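Local atomic coordinates of unknown protein (Galdieria sulphuraria, PDB entry 2NYI), a protein that is of unknown function but carries tandem ACT domains, a fold that in many relatives binds amino acids or other small regulatory ligands. Residues F6-A11 with K59-A64; T126-A131 with G135-R140. All coordinates share one frame; numbering follows the deposited sequence.

Contact 1: F6-A11 with K59-A64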
ATOM      1  N   PHE A   6      16.796  -0.805  -8.150  1.00 20.79           N
ATOM      2  CA  PHE A   6      15.724  -1.068  -9.102  1.00 19.20           C
ATOM      3  C   PHE A   6      14.390  -0.916  -8.376  1.00 19.32           C
ATOM      4  O   PHE A   6      14.309  -1.156  -7.167  1.00 20.83           O
ATOM      5  CB  PHE A   6      15.842  -2.491  -9.675  1.00 19.44           C
ATOM      6  CG  PHE A   6      17.124  -2.728 -10.426  1.00 19.86           C
ATOM      7  CD1 PHE A   6      17.208  -2.455 -11.776  1.00 22.73           C
ATOM      8  CD2 PHE A   6      18.270  -3.169  -9.746  1.00 19.80           C
ATOM      9  CE1 PHE A   6      18.429  -2.651 -12.475  1.00 21.50           C
ATOM     10  CE2 PHE A   6      19.480  -3.365 -10.433  1.00 23.74           C
ATOM     11  CZ  PHE A   6      19.551  -3.114 -11.790  1.00 18.91           C
ATOM     12  N   VAL A   7      13.362  -0.493  -9.107  1.00 18.39           N
ATOM     13  CA  VAL A   7      12.004  -0.389  -8.572  1.00 18.43           C
ATOM     14  C   VAL A   7      11.189  -1.493  -9.212  1.00 18.70           C
ATOM     15  O   VAL A   7      11.147  -1.629 -10.441  1.00 19.48           O
ATOM     16  CB  VAL A   7      11.344   0.982  -8.855  1.00 19.27           C
ATOM     17  CG1 VAL A   7      10.091   1.146  -7.999  1.00 20.24           C
ATOM     18  CG2 VAL A   7      12.337   2.116  -8.575  1.00 30.01           C
ATOM     19  N   VAL A   8      10.578  -2.300  -8.355  1.00 18.48           N
ATOM     20  CA  VAL A   8       9.804  -3.458  -8.756  1.00 17.75           C
ATOM     21  C   VAL A   8       8.360  -3.274  -8.278  1.00 18.39           C
ATOM     22  O   VAL A   8       8.138  -2.899  -7.121  1.00 17.54           O
ATOM     23  CB  VAL A   8      10.404  -4.754  -8.106  1.00 17.64           C
ATOM     24  CG1 VAL A   8       9.532  -5.975  -8.393  1.00 19.13           C
ATOM     25  CG2 VAL A   8      11.828  -4.975  -8.589  1.00 19.89           C
ATOM     26  N   SER A   9       7.406  -3.498  -9.179  1.00 19.40           N
ATOM     27  CA  SER A   9       5.977  -3.507  -8.843  1.00 19.93           C
ATOM     28  C   SER A   9       5.421  -4.897  -9.095  1.00 20.45           C
ATOM     29  O   SER A   9       5.732  -5.515 -10.122  1.00 21.22           O
ATOM     30  CB  SER A   9       5.214  -2.498  -9.718  1.00 22.21           C
ATOM     31  OG  SER A   9       5.443  -1.164  -9.270  1.00 31.93           O
ATOM     32  N   VAL A  10       4.599  -5.384  -8.167  1.00 18.62           N
ATOM     33  CA  VAL A  10       3.982  -6.706  -8.270  1.00 18.92           C
ATOM     34  C   VAL A  10       2.497  -6.514  -7.978  1.00 17.49           C
ATOM     35  O   VAL A  10       2.131  -5.871  -6.972  1.00 19.91           O
ATOM     36  CB  VAL A  10       4.586  -7.687  -7.222  1.00 20.61           C
ATOM     37  CG1 VAL A  10       3.888  -9.085  -7.259  1.00 22.38           C
ATOM     38  CG2 VAL A  10       6.100  -7.818  -7.387  1.00 26.70           C
ATOM     39  N   ALA A  11       1.649  -7.085  -8.820  1.00 18.15           N
ATOM     40  CA  ALA A  11       0.213  -7.076  -8.566  1.00 18.54           C
ATOM     41  C   ALA A  11      -0.415  -8.384  -9.021  1.00 18.81           C
ATOM     42  O   ALA A  11      -0.019  -8.967 -10.046  1.00 19.48           O
ATOM     43  CB  ALA A  11      -0.442  -5.892  -9.302  1.00 20.00           C
ATOM     44  N   LYS A  59      17.079  -7.520 -15.560  1.00 24.09           N
ATOM     45  CA  LYS A  59      16.585  -8.725 -16.225  1.00 23.83           C
ATOM     46  C   LYS A  59      16.582  -9.931 -15.288  1.00 22.49           C
ATOM     47  O   LYS A  59      15.646 -10.735 -15.338  1.00 22.70           O
ATOM     48  CB  LYS A  59      17.406  -9.057 -17.498  1.00 24.23           C
ATOM     49  CG  LYS A  59      17.035  -8.236 -18.741  1.00 30.32           C
ATOM     50  CD  LYS A  59      18.060  -8.432 -19.898  1.00 25.55           C
ATOM     51  CE  LYS A  59      17.511  -7.978 -21.253  1.00 39.47           C
ATOM     52  NZ  LYS A  59      16.660  -6.760 -21.150  1.00 47.22           N
ATOM     53  N   LEU A  60      17.615 -10.066 -14.446  1.00 20.75           N
ATOM     54  CA  LEU A  60      17.697 -11.189 -13.507  1.00 22.13           C
ATOM     55  C   LEU A  60      16.569 -11.120 -12.477  1.00 21.71           C
ATOM     56  O   LEU A  60      15.939 -12.131 -12.160  1.00 23.54           O
ATOM     57  CB  LEU A  60      19.052 -11.230 -12.785  1.00 22.16           C
ATOM     58  CG  LEU A  60      19.326 -12.370 -11.789  1.00 20.98           C
ATOM     59  CD1 LEU A  60      19.160 -13.742 -12.461  1.00 27.40           C
ATOM     60  CD2 LEU A  60      20.718 -12.250 -11.142  1.00 24.30           C
ATOM     61  N   ILE A  61      16.319  -9.917 -11.970  1.00 21.19           N
ATOM     62  CA  ILE A  61      15.247  -9.696 -10.983  1.00 21.14           C
ATOM     63  C   ILE A  61      13.903 -10.081 -11.610  1.00 20.74           C
ATOM     64  O   ILE A  61      13.139 -10.880 -11.043  1.00 20.37           O
ATOM     65  CB  ILE A  61      15.220  -8.233 -10.485  1.00 21.77           C
ATOM     66  CG1 ILE A  61      16.515  -7.900  -9.725  1.00 24.08           C
ATOM     67  CG2 ILE A  61      13.959  -7.975  -9.587  1.00 20.27           C
ATOM     68  CD1 ILE A  61      16.806  -6.406  -9.642  1.00 26.10           C
ATOM     69  N   GLN A  62      13.647  -9.547 -12.802  1.00 20.43           N
ATOM     70  CA  GLN A  62      12.372  -9.776 -13.477  1.00 20.64           C
ATOM     71  C   GLN A  62      12.134 -11.259 -13.750  1.00 21.30           C
ATOM     72  O   GLN A  62      11.041 -11.788 -13.483  1.00 21.63           O
ATOM     73  CB  GLN A  62      12.309  -8.981 -14.787  1.00 21.66           C
ATOM     74  CG  GLN A  62      11.012  -9.180 -15.585  1.00 20.98           C
ATOM     75  CD  GLN A  62       9.822  -8.479 -14.971  1.00 27.37           C
ATOM     76  OE1 GLN A  62       9.967  -7.487 -14.243  1.00 25.98           O
ATOM     77  NE2 GLN A  62       8.625  -8.992 -15.271  1.00 22.95           N
ATOM     78  N   SER A  63      13.155 -11.931 -14.286  1.00 20.29           N
ATOM     79  CA  SER A  63      13.066 -13.353 -14.547  1.00 20.19           C
ATOM     80  C   SER A  63      12.847 -14.176 -13.296  1.00 19.18           C
ATOM     81  O   SER A  63      11.997 -15.075 -13.305  1.00 19.91           O
ATOM     82  CB  SER A  63      14.310 -13.828 -15.310  1.00 21.53           C
ATOM     83  OG  SER A  63      14.201 -13.358 -16.637  1.00 28.57           O
ATOM     84  N   ALA A  64      13.616 -13.894 -12.239  1.00 19.35           N
ATOM     85  CA  ALA A  64      13.534 -14.637 -10.976  1.00 19.87           C
ATOM     86  C   ALA A  64      12.127 -14.532 -10.384  1.00 20.57           C
ATOM     87  O   ALA A  64      11.562 -15.523  -9.885  1.00 19.09           O
ATOM     88  CB  ALA A  64      14.565 -14.111  -9.973  1.00 19.24           C
TER

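Contact 2: T126-A131 with G135-R140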
ATOM      1  N   THR A 126      -8.615   4.637   2.691  1.00 19.91           N
ATOM      2  CA  THR A 126      -9.975   5.035   3.025  1.00 19.93           C
ATOM      3  C   THR A 126     -10.749   3.775   3.426  1.00 19.59           C
ATOM      4  O   THR A 126     -10.416   2.642   3.001  1.00 18.70           O
ATOM      5  CB  THR A 126     -10.729   5.792   1.859  1.00 22.44           C
ATOM      6  OG1 THR A 126     -11.084   4.866   0.836  1.00 23.86           O
ATOM      7  CG2 THR A 126      -9.870   6.908   1.225  1.00 19.45           C
ATOM      8  N   GLU A 127     -11.756   3.985   4.255  1.00 21.85           N
ATOM      9  CA  GLU A 127     -12.666   2.913   4.665  1.00 24.56           C
ATOM     10  C   GLU A 127     -14.047   3.481   4.839  1.00 22.63           C
ATOM     11  O   GLU A 127     -14.208   4.690   5.070  1.00 21.73           O
ATOM     12  CB  GLU A 127     -12.204   2.236   5.961  1.00 24.48           C
ATOM     13  CG  GLU A 127     -12.101   3.130   7.157  1.00 34.12           C
ATOM     14  CD  GLU A 127     -11.741   2.373   8.438  1.00 31.05           C
ATOM     15  OE1 GLU A 127     -11.825   1.121   8.454  1.00 52.93           O
ATOM     16  OE2 GLU A 127     -11.363   3.044   9.420  1.00 39.91           O
ATOM     17  N   THR A 128     -15.042   2.611   4.713  1.00 23.14           N
ATOM     18  CA  THR A 128     -16.423   2.950   5.058  1.00 24.27           C
ATOM     19  C   THR A 128     -16.937   1.928   6.064  1.00 24.98           C
ATOM     20  O   THR A 128     -16.645   0.730   5.954  1.00 24.90           O
ATOM     21  CB  THR A 128     -17.335   2.973   3.818  1.00 24.52           C
ATOM     22  OG1 THR A 128     -17.123   1.780   3.053  1.00 23.82           O
ATOM     23  CG2 THR A 128     -17.025   4.186   2.954  1.00 27.89           C
ATOM     24  N   LEU A 129     -17.684   2.418   7.052  1.00 24.97           N
ATOM     25  CA  LEU A 129     -18.181   1.593   8.137  1.00 26.39           C
ATOM     26  C   LEU A 129     -19.679   1.890   8.297  1.00 26.43           C
ATOM     27  O   LEU A 129     -20.054   2.948   8.816  1.00 25.58           O
ATOM     28  CB  LEU A 129     -17.399   1.917   9.418  1.00 26.42           C
ATOM     29  CG  LEU A 129     -15.876   1.913   9.224  1.00 30.35           C
ATOM     30  CD1 LEU A 129     -15.167   2.940  10.092  1.00 39.88           C
ATOM     31  CD2 LEU A 129     -15.272   0.506   9.389  1.00 45.75           C
ATOM     32  N   PRO A 130     -20.536   0.993   7.794  1.00 29.72           N
ATOM     33  CA  PRO A 130     -21.977   1.210   7.972  1.00 30.82           C
ATOM     34  C   PRO A 130     -22.329   1.195   9.450  1.00 30.96           C
ATOM     35  O   PRO A 130     -21.775   0.387  10.200  1.00 32.10           O
ATOM     36  CB  PRO A 130     -22.610   0.004   7.268  1.00 32.04           C
ATOM     37  CG  PRO A 130     -21.554  -0.533   6.367  1.00 33.53           C
ATOM     38  CD  PRO A 130     -20.250  -0.247   7.046  1.00 30.72           C
ATOM     39  N   ALA A 131     -23.225   2.096   9.864  1.00 31.04           N
ATOM     40  CA  ALA A 131     -23.756   2.127  11.230  1.00 31.88           C
ATOM     41  C   ALA A 131     -24.560   0.850  11.527  1.00 32.80           C
ATOM     42  O   ALA A 131     -24.940   0.137  10.592  1.00 31.44           O
ATOM     43  CB  ALA A 131     -24.633   3.370  11.422  1.00 31.63           C
ATOM     44  N   GLY A 135     -29.271   3.820   7.012  1.00 33.24           N
ATOM     45  CA  GLY A 135     -29.211   5.190   6.509  1.00 33.05           C
ATOM     46  C   GLY A 135     -27.982   5.992   6.893  1.00 33.15           C
ATOM     47  O   GLY A 135     -27.961   7.218   6.728  1.00 34.65           O
ATOM     48  N   PHE A 136     -26.956   5.318   7.410  1.00 31.00           N
ATOM     49  CA  PHE A 136     -25.713   5.998   7.743  1.00 27.97           C
ATOM     50  C   PHE A 136     -24.490   5.102   7.567  1.00 26.64           C
ATOM     51  O   PHE A 136     -24.427   3.975   8.076  1.00 24.96           O
ATOM     52  CB  PHE A 136     -25.721   6.638   9.147  1.00 27.60           C
ATOM     53  CG  PHE A 136     -24.536   7.555   9.387  1.00 30.22           C
ATOM     54  CD1 PHE A 136     -24.657   8.946   9.221  1.00 23.46           C
ATOM     55  CD2 PHE A 136     -23.299   7.030   9.764  1.00 26.38           C
ATOM     56  CE1 PHE A 136     -23.577   9.781   9.430  1.00 30.73           C
ATOM     57  CE2 PHE A 136     -22.189   7.877   9.967  1.00 28.12           C
ATOM     58  CZ  PHE A 136     -22.336   9.251   9.798  1.00 29.66           C
ATOM     59  N   THR A 137     -23.527   5.630   6.824  1.00 25.44           N
ATOM     60  CA  THR A 137     -22.255   4.952   6.609  1.00 25.55           C
ATOM     61  C   THR A 137     -21.171   5.970   6.900  1.00 25.70           C
ATOM     62  O   THR A 137     -21.201   7.090   6.370  1.00 26.37           O
ATOM     63  CB  THR A 137     -22.138   4.383   5.177  1.00 25.75           C
ATOM     64  OG1 THR A 137     -23.078   3.311   5.017  1.00 27.61           O
ATOM     65  CG2 THR A 137     -20.737   3.818   4.921  1.00 25.19           C
ATOM     66  N   LEU A 138     -20.256   5.603   7.795  1.00 24.63           N
ATOM     67  CA  LEU A 138     -19.151   6.485   8.160  1.00 24.04           C
ATOM     68  C   LEU A 138     -18.026   6.298   7.150  1.00 24.54           C
ATOM     69  O   LEU A 138     -17.757   5.182   6.718  1.00 23.69           O
ATOM     70  CB  LEU A 138     -18.655   6.200   9.576  1.00 24.12           C
ATOM     71  CG  LEU A 138     -17.591   7.186  10.107  1.00 30.29           C
ATOM     72  CD1 LEU A 138     -18.176   8.592  10.363  1.00 32.87           C
ATOM     73  CD2 LEU A 138     -16.893   6.654  11.362  1.00 26.79           C
ATOM     74  N   PHE A 139     -17.422   7.418   6.762  1.00 23.17           N
ATOM     75  CA  PHE A 139     -16.286   7.436   5.856  1.00 23.30           C
ATOM     76  C   PHE A 139     -15.091   7.919   6.657  1.00 21.96           C
ATOM     77  O   PHE A 139     -15.197   8.902   7.386  1.00 21.09           O
ATOM     78  CB  PHE A 139     -16.563   8.375   4.682  1.00 22.40           C
ATOM     79  CG  PHE A 139     -15.333   8.706   3.860  1.00 22.87           C
ATOM     80  CD1 PHE A 139     -14.897   7.838   2.855  1.00 24.99           C
ATOM     81  CD2 PHE A 139     -14.618   9.886   4.103  1.00 27.01           C
ATOM     82  CE1 PHE A 139     -13.737   8.140   2.084  1.00 24.54           C
ATOM     83  CE2 PHE A 139     -13.492  10.210   3.344  1.00 26.78           C
ATOM     84  CZ  PHE A 139     -13.045   9.330   2.331  1.00 23.78           C
ATOM     85  N   ARG A 140     -13.956   7.224   6.530  1.00 22.29           N
ATOM     86  CA  ARG A 140     -12.710   7.689   7.136  1.00 23.13           C
ATOM     87  C   ARG A 140     -11.604   7.661   6.100  1.00 22.88           C
ATOM     88  O   ARG A 140     -11.519   6.712   5.322  1.00 21.97           O
ATOM     89  CB  ARG A 140     -12.308   6.788   8.302  1.00 25.00           C
ATOM     90  CG  ARG A 140     -13.153   6.969   9.568  1.00 27.90           C
ATOM     91  CD  ARG A 140     -12.321   6.592  10.786  1.00 36.80           C
ATOM     92  NE  ARG A 140     -13.140   6.126  11.902  1.00 51.79           N
ATOM     93  CZ  ARG A 140     -13.113   4.890  12.396  1.00 55.93           C
ATOM     94  NH1 ARG A 140     -12.299   3.971  11.883  1.00 54.00           N
ATOM     95  NH2 ARG A 140     -13.903   4.573  13.411  1.00 59.62           N
TER

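Contact 1: F6-A11 with K59-A64
Ile-61 of helix 59-68 overlaps two side chains of strand 4-13, Phe-6 and Val-8, each with a different branch. The pairing is part of the hydrophobic core of an ACT domain, in which helices pack on one face of a four-stranded antiparallel sheet in a beta-alpha-beta-beta-alpha-beta order; helix 59-68 is the second helix of that sequence, and strand 4-13 lies inside the sheet between strands 44-53 and 73-78. Two residues apart on the strand, Phe-6 and Val-8 both turn their side chains toward the helix, while Ser-9 faces the second subunit and bonds through OG to Asp-44 of that chain. The closest CA atoms of the two segments, those of Val-8 and Gln-62, are still 8.3 Å apart, so the joint is made wholly by side chains and is entirely apolar. All three residues that touch are buried. At Ile-61, CG1 stands anti to the carbonyl carbon (chi1 -64°), which sends the longer arm and its CD1 methyl toward Phe-6 and leaves CG2 for Val-8. Phe-6 receives that methyl obliquely near the root of its ring, with CG of Phe-6 3.8 Å from CD1 of Ile-61, and the same ring makes a cation-pi contact with Arg-78. Phe-22 of helix 18-28 also packs against Val-8, so both helices meet this strand. The next residue, Gln-62, hydrogen-bonds through NE2 to the backbone O of Ile-74 and through OE1 to OG1 of Thr-76, and so links the helix to strand 73-78. The shorter branch of Ile-61 meets the valine methyl to methyl, CG2 of Ile-61 to CG2 of Val-8 at 3.8 Å, whereas its CD1 comes to 3.6 Å from CD2 of Phe-6.

Contact 2: T126-A131 with G135-R140
Thr-126 sets its CB 3.8 Å from CE1 of Phe-139 on the tightly packed side, where the ring reaches back across the strand pair and receives CG2 of Thr-128 near its plane. Ile-106 and Val-107 of helix 106-116 also pack on this ring. Beside it, CB of Thr-128 lies 3.7 Å from CG2 of Thr-137, while OG1 of Thr-126 bonds to OG of Ser-36, and OG1 of Thr-128 to the backbone O of Glu-34, both of the second subunit. The strands form an antiparallel beta hairpin of the second ACT-like sheet, with Glu-127/Arg-140 and Leu-129/Leu-138 as hydrogen-bonded pairs; toward the turn, Ala-131 N donates to Phe-136 O at 2.9 Å. The other face is looser and more exposed. There Glu-127 and Arg-140 run side by side, their planar ends 63° apart, in a salt bridge whose NH1 to OE2 hydrogen bond is weak (2.8 Å, bent to 126°). Replacing Glu-127 with an alanine would probably leave the Arg-140 guanidinium without this carboxylate and freer to swing, its ion pair with Glu-99 being long and weak. CD1 of Leu-129 lies over one guanidinium face, displaced toward its rim, 3.5 Å from NH1 of Arg-140.

How the contacts relate
Contacts 1 and 2 follow one another along the chain and lie on opposite sides of its centre, their own centres 37 Å apart and their nearest atoms about 18 Å apart, without touching. Each belongs to a different four-stranded antiparallel sheet with the same strand order, 2-3-1-4, as expected of tandem ACT domains. Contact 1 spans from the helix layer to a central strand of its sheet, whereas contact 2 is strand pairing within a sheet, between the outermost strand of this chain and its hairpin neighbour. Both reach the second subunit, and at Thr-126 the sheet of contact 2 continues into a strand of that chain.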